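Local structure of citrate synthase (Metallosphaera sedula, 6ABX) at residues 122-127 against 150-155; 171-176 against 328-333; 180-185 against 334-339. The protein probably catalyses the condensation of acetyl-CoA with oxaloacetate and water to give citrate and CoA in the tricarboxylic acid cycle. One frame throughout, in Å; residues are numbered along the deposited sequence.

Contact 1: 122-127 against 150-155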
loop_
_atom_site.group_PDB
_atom_site.type_symbol
_atom_site.label_atom_id
_atom_site.label_comp_id
_atom_site.label_asym_id
_atom_site.label_seq_id
_atom_site.Cartn_x
_atom_site.Cartn_y
_atom_site.Cartn_z
ATOM N N LYS A 122 -8.257 1.527 17.380
ATOM C CA LYS A 122 -9.516 1.623 16.671
ATOM C C LYS A 122 -9.812 0.431 15.782
ATOM O O LYS A 122 -10.987 0.156 15.573
ATOM C CB LYS A 122 -9.557 2.851 15.777
ATOM C CG LYS A 122 -9.489 4.183 16.535
ATOM C CD LYS A 122 -9.266 5.375 15.655
ATOM C CE LYS A 122 -9.358 6.660 16.474
ATOM N NZ LYS A 122 -9.339 7.873 15.636
ATOM N N ILE A 123 -8.792 -0.298 15.308
ATOM C CA ILE A 123 -9.086 -1.396 14.409
ATOM C C ILE A 123 -10.060 -2.389 15.043
ATOM O O ILE A 123 -10.977 -2.864 14.349
ATOM C CB ILE A 123 -7.795 -2.003 13.831
ATOM C CG1 ILE A 123 -7.257 -1.013 12.789
ATOM C CG2 ILE A 123 -8.081 -3.369 13.261
ATOM C CD1 ILE A 123 -5.816 -1.200 12.368
ATOM N N PRO A 124 -9.875 -2.832 16.300
ATOM C CA PRO A 124 -10.841 -3.755 16.910
ATOM C C PRO A 124 -12.258 -3.200 16.935
ATOM O O PRO A 124 -13.228 -3.988 16.810
ATOM C CB PRO A 124 -10.335 -4.029 18.335
ATOM C CG PRO A 124 -8.820 -3.730 18.192
ATOM C CD PRO A 124 -8.718 -2.614 17.185
ATOM N N THR A 125 -12.406 -1.894 17.086
ATOM C CA THR A 125 -13.731 -1.305 17.088
ATOM C C THR A 125 -14.417 -1.525 15.734
ATOM O O THR A 125 -15.569 -1.879 15.641
ATOM C CB THR A 125 -13.661 0.178 17.435
ATOM O OG1 THR A 125 -12.837 0.289 18.606
ATOM C CG2 THR A 125 -15.029 0.807 17.614
ATOM N N ILE A 126 -13.645 -1.340 14.673
ATOM C CA ILE A 126 -14.145 -1.528 13.284
ATOM C C ILE A 126 -14.490 -2.997 13.063
ATOM O O ILE A 126 -15.567 -3.347 12.539
ATOM C CB ILE A 126 -13.093 -1.034 12.271
ATOM C CG1 ILE A 126 -12.922 0.488 12.356
ATOM C CG2 ILE A 126 -13.408 -1.490 10.860
ATOM C CD1 ILE A 126 -11.696 1.038 11.699
ATOM N N ILE A 127 -13.582 -3.902 13.457
ATOM C CA ILE A 127 -13.799 -5.309 13.232
ATOM C C ILE A 127 -15.081 -5.761 13.949
ATOM O O ILE A 127 -15.889 -6.519 13.400
ATOM C CB ILE A 127 -12.598 -6.139 13.711
ATOM C CG1 ILE A 127 -11.385 -5.838 12.824
ATOM C CG2 ILE A 127 -12.927 -7.626 13.704
ATOM C CD1 ILE A 127 -10.114 -6.475 13.328
ATOM N N GLU A 150 -9.770 -7.798 26.605
ATOM C CA GLU A 150 -11.085 -7.921 27.288
ATOM C C GLU A 150 -12.137 -7.090 26.519
ATOM O O GLU A 150 -13.273 -7.525 26.255
ATOM C CB GLU A 150 -11.011 -7.495 28.756
ATOM C CG GLU A 150 -12.358 -7.779 29.406
ATOM C CD GLU A 150 -12.519 -7.662 30.909
ATOM O OE1 GLU A 150 -11.535 -7.204 31.578
ATOM O OE2 GLU A 150 -13.649 -8.028 31.388
ATOM N N ASN A 151 -11.759 -5.866 26.147
ATOM C CA ASN A 151 -12.645 -4.990 25.428
ATOM C C ASN A 151 -13.016 -5.569 24.052
ATOM O O ASN A 151 -14.158 -5.379 23.574
ATOM C CB ASN A 151 -12.044 -3.601 25.216
ATOM C CG ASN A 151 -12.990 -2.690 24.483
ATOM O OD1 ASN A 151 -14.043 -2.336 25.041
ATOM N ND2 ASN A 151 -12.616 -2.262 23.294
ATOM N N PHE A 152 -12.053 -6.192 23.364
ATOM C CA PHE A 152 -12.294 -6.715 22.036
ATOM C C PHE A 152 -13.405 -7.792 22.106
ATOM O O PHE A 152 -14.375 -7.770 21.326
ATOM C CB PHE A 152 -10.989 -7.298 21.461
ATOM C CG PHE A 152 -10.914 -7.411 19.957
ATOM C CD1 PHE A 152 -12.028 -7.295 19.143
ATOM C CD2 PHE A 152 -9.695 -7.633 19.348
ATOM C CE1 PHE A 152 -11.929 -7.384 17.768
ATOM C CE2 PHE A 152 -9.610 -7.758 17.970
ATOM C CZ PHE A 152 -10.707 -7.574 17.181
ATOM N N LEU A 153 -13.313 -8.663 23.091
ATOM C CA LEU A 153 -14.336 -9.708 23.267
ATOM C C LEU A 153 -15.669 -9.110 23.715
ATOM O O LEU A 153 -16.722 -9.520 23.265
ATOM C CB LEU A 153 -13.855 -10.767 24.249
ATOM C CG LEU A 153 -12.700 -11.639 23.748
ATOM C CD1 LEU A 153 -12.234 -12.572 24.843
ATOM C CD2 LEU A 153 -13.092 -12.401 22.509
ATOM N N TYR A 154 -15.615 -8.080 24.547
ATOM C CA TYR A 154 -16.818 -7.355 25.003
ATOM C C TYR A 154 -17.564 -6.748 23.806
ATOM O O TYR A 154 -18.769 -6.867 23.677
ATOM C CB TYR A 154 -16.425 -6.275 26.011
ATOM C CG TYR A 154 -17.495 -5.257 26.274
ATOM C CD1 TYR A 154 -18.640 -5.615 26.965
ATOM C CD2 TYR A 154 -17.417 -3.982 25.763
ATOM C CE1 TYR A 154 -19.668 -4.697 27.143
ATOM C CE2 TYR A 154 -18.421 -3.042 25.964
ATOM C CZ TYR A 154 -19.543 -3.404 26.683
ATOM O OH TYR A 154 -20.567 -2.502 26.870
ATOM N N MET A 155 -16.839 -6.179 22.854
ATOM C CA MET A 155 -17.456 -5.526 21.727
ATOM C C MET A 155 -18.096 -6.548 20.773
ATOM O O MET A 155 -18.952 -6.176 19.991
ATOM C CB MET A 155 -16.467 -4.647 20.975
ATOM C CG MET A 155 -16.038 -3.391 21.773
ATOM S SD MET A 155 -15.068 -2.248 20.784
ATOM C CE MET A 155 -13.731 -3.356 20.304
#

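Contact 2: 171-176 against 328-333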
loop_
_atom_site.group_PDB
_atom_site.type_symbol
_atom_site.label_atom_id
_atom_site.label_comp_id
_atom_site.label_asym_id
_atom_site.label_seq_id
_atom_site.Cartn_x
_atom_site.Cartn_y
_atom_site.Cartn_z
ATOM N N VAL A 171 -2.828 -13.619 24.195
ATOM C CA VAL A 171 -1.696 -14.348 23.658
ATOM C C VAL A 171 -1.780 -14.484 22.131
ATOM O O VAL A 171 -0.751 -14.208 21.425
ATOM C CB VAL A 171 -1.566 -15.723 24.323
ATOM C CG1 VAL A 171 -0.499 -16.589 23.636
ATOM C CG2 VAL A 171 -1.271 -15.590 25.801
ATOM N N SER A 172 -2.948 -14.883 21.583
ATOM C CA SER A 172 -3.075 -15.000 20.182
ATOM C C SER A 172 -2.745 -13.701 19.425
ATOM O O SER A 172 -2.044 -13.763 18.391
ATOM C CB SER A 172 -4.453 -15.508 19.815
ATOM O OG SER A 172 -4.751 -16.640 20.588
ATOM N N LEU A 173 -3.142 -12.523 19.952
ATOM C CA LEU A 173 -2.770 -11.256 19.344
ATOM C C LEU A 173 -1.267 -10.980 19.508
ATOM O O LEU A 173 -0.611 -10.595 18.505
ATOM C CB LEU A 173 -3.597 -10.119 19.955
ATOM C CG LEU A 173 -5.097 -10.179 19.675
ATOM C CD1 LEU A 173 -5.834 -9.153 20.511
ATOM C CD2 LEU A 173 -5.364 -9.991 18.187
ATOM N N MET A 174 -0.657 -11.259 20.690
ATOM C CA MET A 174 0.795 -10.960 20.859
ATOM C C MET A 174 1.598 -11.755 19.815
ATOM O O MET A 174 2.581 -11.276 19.210
ATOM C CB MET A 174 1.325 -11.337 22.278
ATOM C CG MET A 174 0.841 -10.419 23.363
ATOM S SD MET A 174 1.543 -10.793 25.042
ATOM C CE MET A 174 0.525 -12.168 25.500
ATOM N N LEU A 175 1.163 -12.985 19.524
ATOM C CA LEU A 175 1.827 -13.879 18.603
ATOM C C LEU A 175 1.845 -13.358 17.163
ATOM O O LEU A 175 2.704 -13.833 16.414
ATOM C CB LEU A 175 1.176 -15.259 18.594
ATOM C CG LEU A 175 1.345 -16.064 19.882
ATOM C CD1 LEU A 175 0.624 -17.403 19.808
ATOM C CD2 LEU A 175 2.797 -16.293 20.181
ATOM N N HIS A 176 0.944 -12.440 16.812
ATOM C CA HIS A 176 0.813 -11.863 15.475
ATOM C C HIS A 176 1.419 -10.456 15.325
ATOM O O HIS A 176 1.320 -9.885 14.244
ATOM C CB HIS A 176 -0.652 -11.857 15.053
ATOM C CG HIS A 176 -1.181 -13.212 14.719
ATOM N ND1 HIS A 176 -1.678 -14.063 15.680
ATOM C CD2 HIS A 176 -1.307 -13.849 13.537
ATOM C CE1 HIS A 176 -2.071 -15.197 15.081
ATOM N NE2 HIS A 176 -1.800 -15.112 13.773
ATOM N N PHE A 328 -5.655 -10.509 12.293
ATOM C CA PHE A 328 -4.204 -10.494 12.039
ATOM C C PHE A 328 -3.706 -9.047 11.930
ATOM O O PHE A 328 -2.750 -8.650 12.609
ATOM C CB PHE A 328 -3.941 -11.358 10.817
ATOM C CG PHE A 328 -2.517 -11.720 10.498
ATOM C CD1 PHE A 328 -1.527 -10.758 10.408
ATOM C CD2 PHE A 328 -2.175 -13.043 10.258
ATOM C CE1 PHE A 328 -0.217 -11.111 10.098
ATOM C CE2 PHE A 328 -0.863 -13.384 9.926
ATOM C CZ PHE A 328 0.109 -12.412 9.845
ATOM N N ALA A 329 -4.321 -8.254 11.058
ATOM C CA ALA A 329 -3.921 -6.845 10.857
ATOM C C ALA A 329 -3.978 -6.074 12.167
ATOM O O ALA A 329 -3.113 -5.234 12.412
ATOM C CB ALA A 329 -4.798 -6.183 9.817
ATOM N N SER A 330 -4.979 -6.372 13.028
ATOM C CA SER A 330 -5.185 -5.616 14.257
ATOM C C SER A 330 -3.950 -5.749 15.156
ATOM O O SER A 330 -3.601 -4.826 15.840
ATOM C CB SER A 330 -6.447 -6.038 14.995
ATOM O OG SER A 330 -6.275 -7.214 15.760
ATOM N N ALA A 331 -3.252 -6.880 15.101
ATOM C CA ALA A 331 -2.031 -7.085 15.881
ATOM C C ALA A 331 -0.799 -6.621 15.080
ATOM O O ALA A 331 0.115 -5.942 15.624
ATOM C CB ALA A 331 -1.895 -8.575 16.198
ATOM N N ARG A 332 -0.801 -6.918 13.783
ATOM C CA ARG A 332 0.454 -6.742 12.968
ATOM C C ARG A 332 0.717 -5.255 12.703
ATOM O O ARG A 332 1.858 -4.841 12.403
ATOM C CB ARG A 332 0.381 -7.631 11.713
ATOM C CG ARG A 332 1.562 -7.469 10.766
ATOM C CD ARG A 332 2.883 -7.860 11.392
ATOM N NE ARG A 332 2.869 -9.193 11.895
ATOM C CZ ARG A 332 3.079 -10.314 11.174
ATOM N NH1 ARG A 332 3.327 -10.232 9.853
ATOM N NH2 ARG A 332 2.955 -11.486 11.773
ATOM N N VAL A 333 -0.304 -4.387 12.848
ATOM C CA VAL A 333 -0.136 -2.963 12.715
ATOM C C VAL A 333 0.917 -2.437 13.676
ATOM O O VAL A 333 1.663 -1.501 13.345
ATOM C CB VAL A 333 -1.457 -2.216 12.867
ATOM C CG1 VAL A 333 -2.046 -2.334 14.254
ATOM C CG2 VAL A 333 -1.315 -0.768 12.473
HETATM O O HOH W 1 4.000 -12.830 14.270
#

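Contact 3: 180-185 against 334-339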
loop_
_atom_site.group_PDB
_atom_site.type_symbol
_atom_site.label_atom_id
_atom_site.label_comp_id
_atom_site.label_asym_id
_atom_site.label_seq_id
_atom_site.Cartn_x
_atom_site.Cartn_y
_atom_site.Cartn_z
ATOM N N GLU A 180 9.171 -9.717 11.381
ATOM C CA GLU A 180 10.330 -9.250 10.598
ATOM C C GLU A 180 9.765 -8.884 9.192
ATOM O O GLU A 180 8.729 -8.177 9.018
ATOM C CB GLU A 180 11.431 -10.326 10.777
ATOM C CG GLU A 180 12.890 -9.799 10.884
ATOM C CD GLU A 180 14.083 -10.741 11.138
ATOM O OE1 GLU A 180 13.879 -11.919 11.521
ATOM O OE2 GLU A 180 15.295 -10.284 10.987
ATOM N N MET A 181 10.363 -9.378 8.114
ATOM C CA MET A 181 10.207 -8.760 6.825
ATOM C C MET A 181 9.241 -9.389 5.766
ATOM O O MET A 181 9.511 -9.468 4.594
ATOM C CB MET A 181 11.581 -8.821 6.181
ATOM C CG MET A 181 11.598 -7.991 5.057
ATOM S SD MET A 181 10.583 -6.536 5.264
ATOM C CE MET A 181 11.429 -5.672 6.631
ATOM N N ASN A 182 8.031 -9.625 6.081
ATOM C CA ASN A 182 7.182 -10.306 5.153
ATOM C C ASN A 182 6.711 -9.294 4.080
ATOM O O ASN A 182 6.996 -8.079 4.175
ATOM C CB ASN A 182 6.048 -10.861 5.997
ATOM C CG ASN A 182 5.604 -9.889 7.059
ATOM O OD1 ASN A 182 4.938 -8.895 6.788
ATOM N ND2 ASN A 182 6.041 -10.103 8.300
ATOM N N ALA A 183 5.900 -9.757 3.151
ATOM C CA ALA A 183 5.401 -8.917 2.047
ATOM C C ALA A 183 4.644 -7.686 2.556
ATOM O O ALA A 183 4.740 -6.635 1.956
ATOM C CB ALA A 183 4.515 -9.721 1.142
ATOM N N SER A 184 3.798 -7.815 3.584
ATOM C CA SER A 184 3.044 -6.669 4.078
ATOM C C SER A 184 3.962 -5.631 4.740
ATOM O O SER A 184 3.765 -4.423 4.511
ATOM C CB SER A 184 1.876 -7.050 4.965
ATOM O OG SER A 184 2.293 -7.721 6.162
ATOM N N THR A 185 4.919 -6.077 5.546
ATOM C CA THR A 185 5.872 -5.140 6.129
ATOM C C THR A 185 6.664 -4.456 5.006
ATOM O O THR A 185 6.859 -3.229 5.094
ATOM C CB THR A 185 6.775 -5.860 7.141
ATOM O OG1 THR A 185 5.911 -6.422 8.136
ATOM C CG2 THR A 185 7.829 -4.954 7.724
ATOM N N ILE A 334 1.074 -3.092 14.815
ATOM C CA ILE A 334 2.127 -2.674 15.776
ATOM C C ILE A 334 3.508 -2.910 15.148
ATOM O O ILE A 334 4.344 -2.045 15.105
ATOM C CB ILE A 334 1.946 -3.405 17.111
ATOM C CG1 ILE A 334 0.652 -3.001 17.822
ATOM C CG2 ILE A 334 3.131 -3.153 18.011
ATOM C CD1 ILE A 334 0.131 -4.036 18.789
ATOM N N GLY A 335 3.746 -4.115 14.639
ATOM C CA GLY A 335 5.002 -4.401 13.943
ATOM C C GLY A 335 5.212 -3.541 12.716
ATOM O O GLY A 335 6.315 -3.038 12.516
ATOM N N TRP A 336 4.179 -3.388 11.884
ATOM C CA TRP A 336 4.306 -2.565 10.723
ATOM C C TRP A 336 4.866 -1.182 11.084
ATOM O O TRP A 336 5.826 -0.626 10.478
ATOM C CB TRP A 336 2.994 -2.366 9.988
ATOM C CG TRP A 336 2.496 -3.584 9.290
ATOM C CD1 TRP A 336 3.225 -4.608 8.817
ATOM C CD2 TRP A 336 1.142 -3.811 8.878
ATOM N NE1 TRP A 336 2.416 -5.519 8.190
ATOM C CE2 TRP A 336 1.134 -5.034 8.171
ATOM C CE3 TRP A 336 -0.054 -3.106 9.024
ATOM C CZ2 TRP A 336 -0.032 -5.595 7.663
ATOM C CZ3 TRP A 336 -1.220 -3.689 8.557
ATOM C CH2 TRP A 336 -1.209 -4.940 7.943
ATOM N N THR A 337 4.178 -0.577 12.020
ATOM C CA THR A 337 4.496 0.789 12.421
ATOM C C THR A 337 5.845 0.893 13.155
ATOM O O THR A 337 6.592 1.894 12.914
ATOM C CB THR A 337 3.353 1.424 13.213
ATOM O OG1 THR A 337 3.028 0.652 14.377
ATOM C CG2 THR A 337 2.100 1.607 12.380
ATOM N N ALA A 338 6.213 -0.109 13.954
ATOM C CA ALA A 338 7.519 -0.151 14.580
ATOM C C ALA A 338 8.594 -0.243 13.508
ATOM O O ALA A 338 9.627 0.431 13.600
ATOM C CB ALA A 338 7.648 -1.280 15.569
ATOM N N HIS A 339 8.353 -1.053 12.481
ATOM C CA HIS A 339 9.341 -1.202 11.405
ATOM C C HIS A 339 9.536 0.099 10.639
ATOM O O HIS A 339 10.709 0.372 10.226
ATOM C CB HIS A 339 8.977 -2.359 10.458
ATOM C CG HIS A 339 9.491 -3.655 10.965
ATOM N ND1 HIS A 339 10.856 -4.012 10.875
ATOM C CD2 HIS A 339 8.876 -4.648 11.636
ATOM C CE1 HIS A 339 11.018 -5.187 11.468
ATOM N NE2 HIS A 339 9.790 -5.626 11.902
#

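Contact 1: 122-127 against 150-155
Two neighbouring helices of the all-helical core of citrate synthase, 112-134 and 148-157, meet where Pro124 sits on the ring of Phe152. The segments 122-127 and 150-155 run almost parallel, their axes 9.6 Å apart and inclined at 18°. The join is a CH-pi contact of textbook geometry: Pro124 CB stands 3.5 Å from the centroid of the Phe152 ring, practically on the ring normal, and is therefore nearly equidistant from all six ring carbons. Phe152 reaches this place with CG anti to its backbone N (chi1 -158°), which swings the ring across to the proline helix. At the tip of the same ring, the CG2 and CD1 branches of Ile127 both come near CZ, the latter at 4.1 Å. One turn further along, Met155 bends at its last torsion (chi3 -58°) and curls its methyl back, so that CE lies 3.6 Å from Pro124 O and 4.0 Å from Pro124 CB. Met155 SD passes Thr125 OG1 at 4.0 Å, but that hydroxyl is hydrogen-bonded to Arg72 O. Beyond the pair, Phe319 meets Phe152 edge-to-face, and Ser330 of helix 324-343 also touches the phenyl ring. Proline brings no amide hydrogen to the kinked helix 112-134, and no hydrogen bond links the two segments. Cohesion here thus rests on dispersion and on the weak attraction between an aliphatic C-H and an aromatic pi face.

Contact 2: 171-176 against 328-333
Arg332 NE donates to the backbone carbonyl of His176, with 2.9 Å between NE and O and an N-H...O angle of 145°. The donor stands above the carbonyl plane, and Arg332 NH2 adds only a weak bond to the same oxygen. A water that donates to Leu175 O at 2.7 Å accepts weakly from NH2. The guanidinium is bent into place at chi2 and chi3, and Phe328 CE1 lies against its flat face. This is the oxaloacetate site: Arg332 belongs to it, and NH2 is hydrogen-bonded to the bound citrate, while Asn182 and His179 lie alongside. The His176 carbonyl is thus a second-shell group that probably helps to orient a ligand-binding arginine. The imidazole of His176 is fixed in turn, since ND1 gives a straight bond of 2.8 Å, lying in the imidazole plane, to Ser172 O. With its rotation set in this way, the ring sends its CD2 edge toward the face of Phe328, in a T-shaped pair with planes at 68° and centroids 4.9 Å apart. Ala331 CB packs against Leu173 O at 3.3 Å and His176 CB at 3.7 Å. Leu173 CD2 reaches on to the hydroxyl of Ser330, which bonds to Ile327 O.

Contact 3: 180-185 against 334-339
Trp336 turns the pyrrole edge of its indole to Ser184 and Thr185, whose hydroxyls both lie near the ring plane. Trp336 NE1 donates to Ser184 OG at 3.0 Å, a bent bond of 140°, and Thr185 OG1 approaches Trp336 CD1 to 3.3 Å. Ser184 CB follows its hydroxyl along the same rim, beside NE1 and CZ2, while Ile206 and Leu209 of helix 198-209 also pack on the indole. His339, one turn later, is met at a slant. The methyl CG2 of Thr185 forms an off-centre CH-pi contact with it, 4.3 Å from the centroid and 29° off the normal, and Glu180 CA comes near NE2. Both nitrogens of this imidazole are hydrogen-bonded, ND1 to Lys13 and NE2 to Asp178, which should hold the ring firmly against rotation.

Next to the two hydroxyls, one amide oxygen collects three donors. Asn182 OD1 accepts from Ser184 OG at 3.0 Å, from Thr185 OG1, also at 3.0 Å, and from Thr185 N at 3.1 Å. Thr185 can supply two of these because chi1 of -59° sets OG1 beside its own backbone N; the same torsion sends CG2 to His339. Ser184 OG accepts from the indole N-H, donates to Asn182 OD1 and is also bonded to His214 NE2, so a chain of hydrogen bonds runs from Trp336 to the amide. Ile350, Arg351 and Ala354 of the second subunit also pack on 180-185.

Asn182 is the N-cap of helix 183-192, and the bond from Thr185 N is its capping bond. Asn182 also binds oxaloacetate and lies beside the bound citrate, and three bonds hold OD1 in place, which should restrict the side chain's rotation. This is a helix start built into a substrate site at the dimer interface.

In the fold
Helix 324-343 is the common element: its 328-333 portion makes contact 2, and the next six residues make contact 3, with centres 12 Å apart. Contact 1 does not use this helix but leans on it through Ser330, packed by Ile123 and Ile127; its centre is 13 Å from contact 2 and 22 Å from contact 3. Along the chain contact 1 closes first, and contacts 2 and 3 then cross, as consecutive helices 163-174 and 183-192 each return to a helix near the C-terminus. The series leads from an apolar interior, through Arg332, to Asn182, so that two oxaloacetate-binding residues distant in sequence are brought together at one site.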